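Local atomic coordinates of aromatic amino acid aminotransferase I (Candida albicans WO-1, PDB entry 6HNB), a protein that probably catalyses the pyridoxal 5'-phosphate-dependent exchange of an amino group between aromatic L-amino acids and 2-oxoglutarate. Residues 158-163 with 179-184. Numbering follows the deposited sequence.
Sequences TILVEE and NTVPVT
The carbonyl oxygen of V161 accepts the N-H of V183 over 2.7 Å between O and N, while the CA of P182 approaches that oxygen at 3.3 Å. Three more backbone bonds join the parallel strands: I159 N to N179 O, V181 N to I159 O, and V161 N to V181 O. Beyond them E163 N makes a weak bond to V183 O. On one face T158 has OG1 beside its backbone N (chi1 -71°), which puts CG2 anti to that N, where it meets V181 CG2 at 3.6 Å; next to it L160 runs alongside V181, CD2 reaching CB at 4.1 Å, and L160 CB touches V183 CG2. Helix 192-200 covers L160. On the other face both methyls of V161 pack across T180 CB, CG2 at 3.9 Å, and L170 of the connecting helix 167-175 covers the pair. E163 reaches out extended; its OE1 comes within 3.4 Å of T184 CA and accepts the N-H of M185. E162 points away from the neighbouring strand, OE2 hydrogen-bonded to T212 OG1, OE1 to Q217 NE2 and I213 N. In this beta-alpha-beta crossover of the aminotransferase large domain, backbone bonds set the register and side chains pack on each face; E162, about 7 Å from cofactor-binding N218 between side chains, may help order that region.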
loop_
_atom_site.group_PDB
_atom_site.type_symbol
_atom_site.label_atom_id
_atom_site.label_comp_id
_atom_site.label_asym_id
_atom_site.label_seq_id
_atom_site.Cartn_x
_atom_site.Cartn_y
_atom_site.Cartn_z
ATOM N N THR A 158 4.718 15.826 18.859
ATOM C CA THR A 158 3.404 15.602 19.495
ATOM C C THR A 158 2.295 15.881 18.473
ATOM O O THR A 158 2.390 16.863 17.732
ATOM C CB THR A 158 3.260 16.460 20.757
ATOM O OG1 THR A 158 4.140 15.897 21.726
ATOM C CG2 THR A 158 1.840 16.455 21.268
ATOM N N ILE A 159 1.285 15.021 18.455
ATOM C CA ILE A 159 -0.018 15.281 17.800
ATOM C C ILE A 159 -1.091 15.258 18.894
ATOM O O ILE A 159 -0.871 14.640 19.974
ATOM C CB ILE A 159 -0.320 14.273 16.665
ATOM C CG1 ILE A 159 -0.495 12.838 17.179
ATOM C CG2 ILE A 159 0.733 14.363 15.567
ATOM C CD1 ILE A 159 -1.056 11.854 16.156
ATOM N N LEU A 160 -2.229 15.880 18.603
ATOM C CA LEU A 160 -3.418 15.856 19.481
ATOM C C LEU A 160 -4.331 14.767 18.919
ATOM O O LEU A 160 -4.476 14.744 17.689
ATOM C CB LEU A 160 -4.099 17.226 19.464
ATOM C CG LEU A 160 -3.278 18.408 19.996
ATOM C CD1 LEU A 160 -4.097 19.684 20.008
ATOM C CD2 LEU A 160 -2.772 18.144 21.399
ATOM N N VAL A 161 -4.885 13.914 19.774
ATOM C CA VAL A 161 -5.883 12.871 19.387
ATOM C C VAL A 161 -7.079 12.963 20.336
ATOM O O VAL A 161 -6.940 13.538 21.424
ATOM C CB VAL A 161 -5.294 11.446 19.400
ATOM C CG1 VAL A 161 -4.088 11.288 18.476
ATOM C CG2 VAL A 161 -4.934 10.984 20.807
ATOM N N GLU A 162 -8.228 12.464 19.886
ATOM C CA GLU A 162 -9.438 12.272 20.712
ATOM C C GLU A 162 -9.067 11.318 21.861
ATOM O O GLU A 162 -8.312 10.347 21.665
ATOM C CB GLU A 162 -10.588 11.807 19.820
ATOM C CG GLU A 162 -11.058 12.900 18.866
ATOM C CD GLU A 162 -11.710 12.495 17.548
ATOM O OE1 GLU A 162 -11.328 11.452 16.972
ATOM O OE2 GLU A 162 -12.584 13.264 17.086
ATOM N N GLU A 163 -9.592 11.615 23.036
ATOM C CA GLU A 163 -9.292 10.971 24.336
ATOM C C GLU A 163 -9.531 9.471 24.200
ATOM O O GLU A 163 -8.808 8.668 24.815
ATOM C CB GLU A 163 -10.184 11.734 25.321
ATOM C CG GLU A 163 -10.635 10.977 26.506
ATOM C CD GLU A 163 -11.245 11.851 27.577
ATOM O OE1 GLU A 163 -12.168 12.673 27.275
ATOM O OE2 GLU A 163 -10.814 11.675 28.708
ATOM N N ASN A 179 4.149 11.315 19.891
ATOM C CA ASN A 179 3.384 11.397 21.158
ATOM C C ASN A 179 1.926 11.714 20.796
ATOM O O ASN A 179 1.722 12.609 19.948
ATOM C CB ASN A 179 4.009 12.445 22.087
ATOM C CG ASN A 179 5.414 12.065 22.519
ATOM O OD1 ASN A 179 5.630 11.023 23.146
ATOM N ND2 ASN A 179 6.367 12.914 22.200
ATOM N N THR A 180 0.972 11.005 21.402
ATOM C CA THR A 180 -0.493 11.204 21.199
ATOM C C THR A 180 -1.098 11.788 22.475
ATOM O O THR A 180 -1.455 11.014 23.374
ATOM C CB THR A 180 -1.166 9.896 20.772
ATOM O OG1 THR A 180 -1.016 8.883 21.774
ATOM C CG2 THR A 180 -0.590 9.381 19.478
ATOM N N VAL A 181 -1.182 13.108 22.555
ATOM C CA VAL A 181 -1.799 13.831 23.697
ATOM C C VAL A 181 -3.315 13.836 23.524
ATOM O O VAL A 181 -3.822 14.269 22.496
ATOM C CB VAL A 181 -1.229 15.246 23.838
ATOM C CG1 VAL A 181 -2.016 16.061 24.858
ATOM C CG2 VAL A 181 0.245 15.153 24.222
ATOM N N PRO A 182 -4.046 13.246 24.494
ATOM C CA PRO A 182 -5.496 13.095 24.399
ATOM C C PRO A 182 -6.221 14.419 24.643
ATOM O O PRO A 182 -5.808 15.197 25.483
ATOM C CB PRO A 182 -5.853 12.069 25.471
ATOM C CG PRO A 182 -4.702 12.158 26.482
ATOM C CD PRO A 182 -3.482 12.592 25.699
ATOM N N VAL A 183 -7.241 14.656 23.842
ATOM C CA VAL A 183 -8.118 15.852 23.925
ATOM C C VAL A 183 -9.443 15.417 24.553
ATOM O O VAL A 183 -10.078 14.442 24.053
ATOM C CB VAL A 183 -8.322 16.454 22.530
ATOM C CG1 VAL A 183 -9.361 17.546 22.546
ATOM C CG2 VAL A 183 -7.016 16.987 21.979
ATOM N N THR A 184 -9.909 16.165 25.551
ATOM C CA THR A 184 -11.088 15.781 26.369
ATOM C C THR A 184 -12.342 15.797 25.504
ATOM O O THR A 184 -12.529 16.725 24.723
ATOM C CB THR A 184 -11.213 16.682 27.598
ATOM O OG1 THR A 184 -9.975 16.530 28.293
ATOM C CG2 THR A 184 -12.377 16.295 28.488
#